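Tyrosine-protein phosphatase YwqE (Bacillus subtilis, PDB 3QY7) removes phosphate from phosphotyrosine in the proteins YwqD, YwqF and Ssb, as a manganese-dependent phosphatase of the CpsB/CapC family. Local coordinates at residues Lys103-Phe109 and Tyr130-His136; Ile83-Glu88 and Tyr117-Phe122; Cys6-Pro10 and Ser22-Ala26. Numbering follows the deposited sequence.

Contact 1: residues Lys103-Phe109 and Tyr130-His136; sequences KYILIEF and YIPVIAH. With FE (Fe (III) ion), chain B.
An Fe(III) ion joins the C-terminal ends of the two segments: Glu108 OE1 binds it at 2.1 Å and His136 NE2 at 2.2 Å, with two waters and Glu80 among the other ligands. His136 has a left-handed backbone (phi/psi 34/63) and chi1 p. Glu108 OE2 salt-bridges Arg82. Strands 104-108 and 131-135 pair in parallel, Tyr104 opposite Ile131 through Ile107 opposite Ile134, with axes 4.6 Å apart at closest and crossing at -38°. Five hydrogen bonds form a ladder: Ile131 N to Lys103 O (2.8 Å), Ile105 N to Ile131 O (3.1 Å), Val133 N to Ile105 O (2.8 Å), Ile107 N to Val133 O (2.9 Å) and Ala135 N to Ile107 O (2.9 Å). One water then bridges Phe109 N and Ala135 O. Tyr104 (chi1 m), Leu106 (t), Ile131 and Val133 share one face, where Tyr104 CE1 meets Ile131 CD1 at 3.6 Å and Leu106 CD1 reaches Ala135 CB at 3.8 Å. Ile105, Ile107, Pro132 and Ile134 occupy the other, and Phe109 CE2 lies 3.8 Å from Ile134 CG2. The metal at the strands' C-terminal ends is characteristic of TIM-barrel metallohydrolases. Helix 118-127 packs on Pro132 and Ile134, while strands 80-82 and 159-163 flank the pair.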
loop_
_atom_site.group_PDB
_atom_site.type_symbol
_atom_site.label_atom_id
_atom_site.label_comp_id
_atom_site.label_asym_id
_atom_site.label_seq_id
_atom_site.Cartn_x
_atom_site.Cartn_y
_atom_site.Cartn_z
ATOM N N LYS A 103 10.928 0.942 8.533
ATOM C CA LYS A 103 11.659 1.745 7.565
ATOM C C LYS A 103 10.890 1.972 6.274
ATOM O O LYS A 103 11.351 2.721 5.427
ATOM C CB LYS A 103 12.995 1.094 7.237
ATOM C CG LYS A 103 12.913 -0.117 6.327
ATOM C CD LYS A 103 14.288 -0.676 6.051
ATOM C CE LYS A 103 14.826 -1.394 7.252
ATOM N NZ LYS A 103 16.291 -1.658 7.070
ATOM N N TYR A 104 9.748 1.302 6.120
ATOM C CA TYR A 104 8.958 1.403 4.888
ATOM C C TYR A 104 7.927 2.511 5.003
ATOM O O TYR A 104 7.182 2.576 5.972
ATOM C CB TYR A 104 8.277 0.063 4.594
ATOM C CG TYR A 104 9.283 -1.030 4.341
ATOM C CD1 TYR A 104 9.772 -1.268 3.060
ATOM C CD2 TYR A 104 9.806 -1.779 5.401
ATOM C CE1 TYR A 104 10.721 -2.255 2.831
ATOM C CE2 TYR A 104 10.754 -2.770 5.187
ATOM C CZ TYR A 104 11.210 -3.001 3.901
ATOM O OH TYR A 104 12.156 -3.968 3.672
ATOM N N ILE A 105 7.889 3.399 4.014
ATOM C CA ILE A 105 6.988 4.534 4.062
ATOM C C ILE A 105 6.173 4.539 2.779
ATOM O O ILE A 105 6.740 4.344 1.695
ATOM C CB ILE A 105 7.755 5.888 4.283
ATOM C CG1 ILE A 105 6.808 7.086 4.290
ATOM C CG2 ILE A 105 8.939 6.046 3.336
ATOM C CD1 ILE A 105 7.495 8.413 4.633
ATOM N N LEU A 106 4.858 4.713 2.915
ATOM C CA LEU A 106 3.937 4.632 1.766
ATOM C C LEU A 106 3.715 6.011 1.174
ATOM O O LEU A 106 3.076 6.863 1.781
ATOM C CB LEU A 106 2.609 3.987 2.203
ATOM C CG LEU A 106 1.602 3.695 1.075
ATOM C CD1 LEU A 106 2.151 2.673 0.093
ATOM C CD2 LEU A 106 0.286 3.232 1.671
ATOM N N ILE A 107 4.288 6.208 -0.012
ATOM C CA ILE A 107 4.269 7.487 -0.708
ATOM C C ILE A 107 3.419 7.338 -1.960
ATOM O O ILE A 107 3.659 6.439 -2.770
ATOM C CB ILE A 107 5.709 7.900 -1.103
ATOM C CG1 ILE A 107 6.612 8.005 0.136
ATOM C CG2 ILE A 107 5.717 9.223 -1.910
ATOM C CD1 ILE A 107 6.201 9.052 1.131
ATOM N N GLU A 108 2.455 8.236 -2.112
ATOM C CA GLU A 108 1.529 8.226 -3.240
ATOM C C GLU A 108 1.793 9.439 -4.113
ATOM O O GLU A 108 1.832 10.557 -3.608
ATOM C CB GLU A 108 0.093 8.292 -2.726
ATOM C CG GLU A 108 -0.972 8.164 -3.810
ATOM C CD GLU A 108 -2.290 8.801 -3.425
ATOM O OE1 GLU A 108 -3.354 8.243 -3.777
ATOM O OE2 GLU A 108 -2.292 9.856 -2.761
ATOM N N PHE A 109 1.966 9.195 -5.411
ATOM C CA PHE A 109 2.045 10.260 -6.426
ATOM C C PHE A 109 0.642 10.772 -6.749
ATOM O O PHE A 109 -0.314 10.016 -6.731
ATOM C CB PHE A 109 2.685 9.732 -7.721
ATOM C CG PHE A 109 4.092 9.208 -7.568
ATOM C CD1 PHE A 109 4.988 9.788 -6.665
ATOM C CD2 PHE A 109 4.533 8.147 -8.350
ATOM C CE1 PHE A 109 6.287 9.304 -6.541
ATOM C CE2 PHE A 109 5.840 7.655 -8.251
ATOM C CZ PHE A 109 6.735 8.241 -7.328
ATOM N N TYR A 130 15.446 4.712 5.189
ATOM C CA TYR A 130 14.070 4.398 4.759
ATOM C C TYR A 130 14.007 3.719 3.384
ATOM O O TYR A 130 14.933 3.825 2.564
ATOM C CB TYR A 130 13.217 5.663 4.739
ATOM C CG TYR A 130 12.838 6.194 6.111
ATOM C CD1 TYR A 130 11.729 5.676 6.794
ATOM C CD2 TYR A 130 13.579 7.214 6.726
ATOM C CE1 TYR A 130 11.365 6.147 8.044
ATOM C CE2 TYR A 130 13.220 7.697 7.992
ATOM C CZ TYR A 130 12.119 7.152 8.643
ATOM O OH TYR A 130 11.744 7.614 9.892
ATOM N N ILE A 131 12.908 3.009 3.142
ATOM C CA ILE A 131 12.615 2.460 1.829
ATOM C C ILE A 131 11.263 3.038 1.426
ATOM O O ILE A 131 10.246 2.742 2.063
ATOM C CB ILE A 131 12.601 0.911 1.825
ATOM C CG1 ILE A 131 13.997 0.356 2.138
ATOM C CG2 ILE A 131 12.153 0.401 0.456
ATOM C CD1 ILE A 131 14.082 -1.181 2.184
ATOM N N PRO A 132 11.241 3.908 0.395
ATOM C CA PRO A 132 9.957 4.433 -0.058
ATOM C C PRO A 132 9.210 3.359 -0.836
ATOM O O PRO A 132 9.813 2.670 -1.668
ATOM C CB PRO A 132 10.340 5.601 -0.990
ATOM C CG PRO A 132 11.738 5.297 -1.431
ATOM C CD PRO A 132 12.387 4.505 -0.319
ATOM N N VAL A 133 7.923 3.210 -0.525
ATOM C CA VAL A 133 7.035 2.295 -1.235
ATOM C C VAL A 133 6.029 3.119 -1.999
ATOM O O VAL A 133 5.199 3.822 -1.394
ATOM C CB VAL A 133 6.300 1.358 -0.267
ATOM C CG1 VAL A 133 5.427 0.352 -1.067
ATOM C CG2 VAL A 133 7.327 0.578 0.578
ATOM N N ILE A 134 6.101 3.027 -3.325
ATOM C CA ILE A 134 5.182 3.761 -4.202
ATOM C C ILE A 134 3.820 3.082 -4.165
ATOM O O ILE A 134 3.720 1.887 -4.481
ATOM C CB ILE A 134 5.720 3.761 -5.651
ATOM C CG1 ILE A 134 7.070 4.495 -5.688
ATOM C CG2 ILE A 134 4.719 4.461 -6.609
ATOM C CD1 ILE A 134 7.893 4.222 -6.946
ATOM N N ALA A 135 2.802 3.849 -3.794
ATOM C CA ALA A 135 1.417 3.354 -3.780
ATOM C C ALA A 135 0.892 3.235 -5.211
ATOM O O ALA A 135 1.026 4.156 -6.019
ATOM C CB ALA A 135 0.536 4.250 -2.960
ATOM N N HIS A 136 0.300 2.077 -5.488
ATOM C CA HIS A 136 -0.429 1.805 -6.729
ATOM C C HIS A 136 0.148 2.492 -7.968
ATOM O O HIS A 136 -0.530 3.306 -8.581
ATOM C CB HIS A 136 -1.925 2.116 -6.586
ATOM C CG HIS A 136 -2.221 3.454 -5.988
ATOM N ND1 HIS A 136 -1.984 4.642 -6.651
ATOM C CD2 HIS A 136 -2.745 3.795 -4.786
ATOM C CE1 HIS A 136 -2.355 5.648 -5.883
ATOM N NE2 HIS A 136 -2.829 5.163 -4.749
HETATM FE FE FE B . -3.951 6.298 -3.216
HETATM O O HOH W 1 1.512 6.638 -6.774
HETATM O O HOH W 2 -5.557 6.383 -4.764
HETATM O O HOH W 3 -4.587 4.528 -2.388
#

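Contact 2: residues Ile83-Glu88 and Tyr117-Phe122; sequences IYGEVE and YAEQLF
Ile83, just after strand 80-82, has a polyproline-like backbone (phi/psi -54/140), and a type I turn from Tyr84 to Val87 leads into helix 87-92, with Glu86 at the N-cap. Against this bend lies the start of helix 118-127, with no hydrogen bond across. Tyr117 (chi1 p) comes first, bringing its ring up to the bend: its OH is 3.3 Å from Tyr84 CA, and its CE2 is 3.8 Å from Ile83 CG1. Ala118 CB meets Ile83 CD1 at 4.1 Å. A helical turn beyond Tyr117, secured by Leu121 N to Tyr117 O (3.0 Å), Leu121 (t, p) points toward the bend; its CD2 is 3.7 Å from Ile83 CG1 and its CD1 4.2 Å from Val87 CB. Phe122 CE1 is 4.4 Å from Ile83 CD1, and its ring also packs on Ile107, Pro132 and Ile134. With Ile83 (t, t) inserted among Tyr117, Ala118, Leu121 and Phe122, this is apolar packing of the loop after strand 80-82 on helix 118-127, outside the strands of a TIM-barrel-like fold.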
loop_
_atom_site.group_PDB
_atom_site.type_symbol
_atom_site.label_atom_id
_atom_site.label_comp_id
_atom_site.label_asym_id
_atom_site.label_seq_id
_atom_site.Cartn_x
_atom_site.Cartn_y
_atom_site.Cartn_z
ATOM N N ILE A 83 2.841 12.569 -1.855
ATOM C CA ILE A 83 4.182 13.150 -1.899
ATOM C C ILE A 83 4.123 14.670 -1.774
ATOM O O ILE A 83 3.217 15.307 -2.296
ATOM C CB ILE A 83 4.937 12.708 -3.185
ATOM C CG1 ILE A 83 6.442 13.002 -3.098
ATOM C CG2 ILE A 83 4.270 13.274 -4.453
ATOM C CD1 ILE A 83 7.267 12.314 -4.187
ATOM N N TYR A 84 5.068 15.216 -1.022
ATOM C CA TYR A 84 5.283 16.669 -0.962
ATOM C C TYR A 84 6.735 16.905 -0.603
ATOM O O TYR A 84 7.441 15.972 -0.229
ATOM C CB TYR A 84 4.295 17.380 -0.015
ATOM C CG TYR A 84 4.399 17.017 1.449
ATOM C CD1 TYR A 84 3.804 15.855 1.943
ATOM C CD2 TYR A 84 5.064 17.846 2.350
ATOM C CE1 TYR A 84 3.880 15.529 3.284
ATOM C CE2 TYR A 84 5.149 17.526 3.697
ATOM C CZ TYR A 84 4.555 16.357 4.160
ATOM O OH TYR A 84 4.628 16.035 5.502
ATOM N N GLY A 85 7.194 18.146 -0.755
ATOM C CA GLY A 85 8.626 18.429 -0.686
ATOM C C GLY A 85 9.289 18.151 0.653
ATOM O O GLY A 85 10.472 17.823 0.699
ATOM N N GLU A 86 8.517 18.265 1.733
ATOM C CA GLU A 86 9.058 18.241 3.092
ATOM C C GLU A 86 8.848 16.903 3.811
ATOM O O GLU A 86 8.883 16.848 5.041
ATOM C CB GLU A 86 8.449 19.381 3.927
ATOM C CG GLU A 86 8.750 20.802 3.423
ATOM C CD GLU A 86 7.945 21.195 2.188
ATOM O OE1 GLU A 86 6.810 20.696 2.015
ATOM O OE2 GLU A 86 8.448 22.016 1.387
ATOM N N VAL A 87 8.628 15.831 3.046
ATOM C CA VAL A 87 8.430 14.496 3.632
ATOM C C VAL A 87 9.588 14.071 4.548
ATOM O O VAL A 87 9.359 13.585 5.654
ATOM C CB VAL A 87 8.170 13.414 2.551
ATOM C CG1 VAL A 87 8.375 12.002 3.121
ATOM C CG2 VAL A 87 6.766 13.562 1.979
ATOM N N GLU A 88 10.824 14.265 4.089
ATOM C CA GLU A 88 11.996 13.814 4.838
ATOM C C GLU A 88 12.108 14.548 6.174
ATOM O O GLU A 88 12.361 13.930 7.216
ATOM C CB GLU A 88 13.264 13.977 3.994
ATOM C CG GLU A 88 14.455 13.151 4.458
ATOM C CD GLU A 88 15.350 13.893 5.434
ATOM O OE1 GLU A 88 15.425 15.141 5.351
ATOM O OE2 GLU A 88 15.981 13.226 6.280
ATOM N N TYR A 117 10.845 15.847 -8.529
ATOM C CA TYR A 117 11.747 15.709 -7.382
ATOM C C TYR A 117 11.667 14.335 -6.697
ATOM O O TYR A 117 12.393 14.080 -5.743
ATOM C CB TYR A 117 11.491 16.820 -6.360
ATOM C CG TYR A 117 10.116 16.760 -5.739
ATOM C CD1 TYR A 117 9.044 17.426 -6.314
ATOM C CD2 TYR A 117 9.892 16.017 -4.574
ATOM C CE1 TYR A 117 7.785 17.372 -5.755
ATOM C CE2 TYR A 117 8.626 15.953 -4.001
ATOM C CZ TYR A 117 7.581 16.627 -4.598
ATOM O OH TYR A 117 6.325 16.574 -4.057
ATOM N N ALA A 118 10.787 13.459 -7.180
ATOM C CA ALA A 118 10.597 12.140 -6.575
ATOM C C ALA A 118 11.903 11.359 -6.382
ATOM O O ALA A 118 12.157 10.839 -5.294
ATOM C CB ALA A 118 9.587 11.312 -7.402
ATOM N N GLU A 119 12.735 11.288 -7.423
ATOM C CA GLU A 119 13.984 10.526 -7.364
ATOM C C GLU A 119 14.924 11.042 -6.274
ATOM O O GLU A 119 15.533 10.247 -5.554
ATOM C CB GLU A 119 14.713 10.523 -8.716
ATOM C CG GLU A 119 15.870 9.516 -8.756
ATOM C CD GLU A 119 16.650 9.500 -10.065
ATOM O OE1 GLU A 119 16.065 9.778 -11.137
ATOM O OE2 GLU A 119 17.858 9.173 -10.016
ATOM N N GLN A 120 15.033 12.369 -6.185
ATOM C CA GLN A 120 15.873 13.034 -5.186
ATOM C C GLN A 120 15.376 12.715 -3.776
ATOM O O GLN A 120 16.164 12.323 -2.906
ATOM C CB GLN A 120 15.921 14.559 -5.429
ATOM C CG GLN A 120 16.977 15.319 -4.599
ATOM C CD GLN A 120 18.387 14.752 -4.749
ATOM O OE1 GLN A 120 18.925 14.648 -5.857
ATOM N NE2 GLN A 120 18.984 14.375 -3.633
ATOM N N LEU A 121 14.066 12.848 -3.570
ATOM C CA LEU A 121 13.447 12.512 -2.279
ATOM C C LEU A 121 13.729 11.079 -1.864
ATOM O O LEU A 121 14.088 10.817 -0.712
ATOM C CB LEU A 121 11.935 12.755 -2.307
ATOM C CG LEU A 121 11.136 12.314 -1.063
ATOM C CD1 LEU A 121 11.578 13.052 0.184
ATOM C CD2 LEU A 121 9.674 12.527 -1.312
ATOM N N PHE A 122 13.550 10.155 -2.805
ATOM C CA PHE A 122 13.726 8.737 -2.536
ATOM C C PHE A 122 15.189 8.413 -2.216
ATOM O O PHE A 122 15.486 7.529 -1.394
ATOM C CB PHE A 122 13.203 7.916 -3.726
ATOM C CG PHE A 122 11.682 7.889 -3.844
ATOM C CD1 PHE A 122 10.870 8.703 -3.050
ATOM C CD2 PHE A 122 11.075 7.055 -4.775
ATOM C CE1 PHE A 122 9.478 8.678 -3.155
ATOM C CE2 PHE A 122 9.676 7.032 -4.901
ATOM C CZ PHE A 122 8.886 7.836 -4.093
#

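Contact 3: residues Cys6-Pro10 and Ser22-Ala26; sequences CHILP and SIEMA. With FE (Fe (III) ion), chain C.
Polar contact between the loop 6-10 and helix 19-31 rests on one hydrogen bond: Ser22 OG, with chi1 m, donates to Ile8 O at 2.7 Å. Ser22 OG also lies 3.3 Å from Pro10 CD, and the backbones come nearest here, Ile8 CA to Ser22 CA being 5.2 Å. Ala26 N bonds to Ser22 O (2.8 Å) within helical residues 22-26, so Ser22, Met25 and Ala26 line the side facing the loop. Apolar packing centres on Ile8 (t, t), whose CG1 approaches Met25 CB at 4.0 Å and CD1 Ala26 CB at 4.0 Å. Met25 (m, t, p) reaches toward the loop; its CE touches His7 O (3.6 Å, van der Waals) and packs on Cys6 SG (4.5 Å). Metal coordination lies on the other side of the backbone: the CA-to-CB bond of His7 points away from the helix, and with chi1 m its NE2 binds Fe(III) at 2.1 Å, while ND1 is hydrogen-bonded to Asp13. Water 3 (1.9 Å), His5, Glu80 and Asp194 are further ligands of the iron. His5, Cys6 and His7 form the His-x-His metal-binding motif that follows the first strand in PHP-type phosphatases and other TIM-barrel metallohydrolases, here backed by the first helix.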
loop_
_atom_site.group_PDB
_atom_site.type_symbol
_atom_site.label_atom_id
_atom_site.label_comp_id
_atom_site.label_asym_id
_atom_site.label_seq_id
_atom_site.Cartn_x
_atom_site.Cartn_y
_atom_site.Cartn_z
ATOM N N CYS A 6 -4.600 0.102 3.496
ATOM C CA CYS A 6 -6.019 -0.136 3.772
ATOM C C CYS A 6 -6.627 1.061 4.486
ATOM O O CYS A 6 -6.026 1.631 5.401
ATOM C CB CYS A 6 -6.162 -1.385 4.640
ATOM S SG CYS A 6 -7.848 -2.008 4.716
ATOM N N HIS A 7 -7.822 1.451 4.059
ATOM C CA HIS A 7 -8.483 2.612 4.619
ATOM C C HIS A 7 -9.631 2.161 5.497
ATOM O O HIS A 7 -10.803 2.511 5.291
ATOM C CB HIS A 7 -8.883 3.552 3.477
ATOM C CG HIS A 7 -7.711 4.010 2.675
ATOM N ND1 HIS A 7 -7.068 5.203 2.926
ATOM C CD2 HIS A 7 -7.015 3.403 1.687
ATOM C CE1 HIS A 7 -6.056 5.330 2.081
ATOM N NE2 HIS A 7 -5.990 4.247 1.331
ATOM N N ILE A 8 -9.267 1.362 6.507
ATOM C CA ILE A 8 -10.216 0.765 7.441
ATOM C C ILE A 8 -10.550 1.671 8.640
ATOM O O ILE A 8 -11.601 1.503 9.254
ATOM C CB ILE A 8 -9.745 -0.643 7.916
ATOM C CG1 ILE A 8 -10.897 -1.421 8.567
ATOM C CG2 ILE A 8 -8.546 -0.523 8.863
ATOM C CD1 ILE A 8 -10.564 -2.897 8.770
ATOM N N LEU A 9 -9.675 2.623 8.971
ATOM C CA LEU A 9 -9.962 3.533 10.083
ATOM C C LEU A 9 -11.128 4.459 9.725
ATOM O O LEU A 9 -11.171 5.005 8.619
ATOM C CB LEU A 9 -8.727 4.339 10.492
ATOM C CG LEU A 9 -7.575 3.506 11.053
ATOM C CD1 LEU A 9 -6.374 4.374 11.402
ATOM C CD2 LEU A 9 -7.994 2.629 12.262
ATOM N N PRO A 10 -12.070 4.614 10.656
ATOM C CA PRO A 10 -13.283 5.383 10.384
ATOM C C PRO A 10 -13.088 6.886 10.525
ATOM O O PRO A 10 -12.294 7.336 11.367
ATOM C CB PRO A 10 -14.234 4.898 11.474
ATOM C CG PRO A 10 -13.316 4.642 12.649
ATOM C CD PRO A 10 -12.078 4.041 12.019
ATOM N N SER A 22 -16.015 -0.026 9.479
ATOM C CA SER A 22 -14.697 -0.597 9.791
ATOM C C SER A 22 -14.814 -2.087 10.126
ATOM O O SER A 22 -14.017 -2.920 9.657
ATOM C CB SER A 22 -14.024 0.139 10.964
ATOM O OG SER A 22 -13.895 1.536 10.744
ATOM N N ILE A 23 -15.816 -2.409 10.937
ATOM C CA ILE A 23 -16.076 -3.771 11.376
ATOM C C ILE A 23 -16.471 -4.677 10.202
ATOM O O ILE A 23 -16.021 -5.826 10.115
ATOM C CB ILE A 23 -17.166 -3.784 12.469
ATOM C CG1 ILE A 23 -16.639 -3.141 13.756
ATOM C CG2 ILE A 23 -17.660 -5.208 12.742
ATOM C CD1 ILE A 23 -17.758 -2.826 14.702
ATOM N N GLU A 24 -17.296 -4.159 9.290
ATOM C CA GLU A 24 -17.657 -4.933 8.088
ATOM C C GLU A 24 -16.445 -5.205 7.207
ATOM O O GLU A 24 -16.292 -6.309 6.661
ATOM C CB GLU A 24 -18.757 -4.241 7.288
ATOM C CG GLU A 24 -20.071 -4.117 8.040
ATOM C CD GLU A 24 -20.589 -5.459 8.512
ATOM O OE1 GLU A 24 -20.968 -6.281 7.651
ATOM O OE2 GLU A 24 -20.593 -5.698 9.741
ATOM N N MET A 25 -15.580 -4.201 7.080
ATOM C CA MET A 25 -14.350 -4.380 6.322
ATOM C C MET A 25 -13.461 -5.405 6.995
ATOM O O MET A 25 -12.868 -6.246 6.318
ATOM C CB MET A 25 -13.609 -3.048 6.143
ATOM C CG MET A 25 -14.364 -2.068 5.248
ATOM S SD MET A 25 -13.629 -0.414 5.227
ATOM C CE MET A 25 -12.087 -0.690 4.355
ATOM N N ALA A 26 -13.366 -5.339 8.326
ATOM C CA ALA A 26 -12.560 -6.310 9.052
ATOM C C ALA A 26 -13.039 -7.759 8.835
ATOM O O ALA A 26 -12.220 -8.657 8.619
ATOM C CB ALA A 26 -12.533 -5.971 10.513
HETATM FE FE FE C . -5.078 4.293 -0.594
HETATM O O HOH W 3 -4.587 4.528 -2.388
#

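From the N terminus, contact 3 comes first, closing the short loop between residues 6-10 and helix 19-31 before either other contact opens. Contacts 2 and 1 then cross, their segments alternating as 83-88, 103-109, 117-122 and 130-136. Contact 1 closes the beta-alpha-beta unit of strand 104-108, helix 118-127 and strand 131-135; contact 2 ties that helix to the turn following strand 80-82. These two touch directly, through a probable hydrogen bond from Ile83 N to Glu108 O at 2.9 Å and through Phe122 packing on Pro132 and Ile134. Contact 3 does not touch contact 1 (centres about 21 Å, nearest atoms about 6 Å apart); water 3 and Glu80, binding both irons, link them.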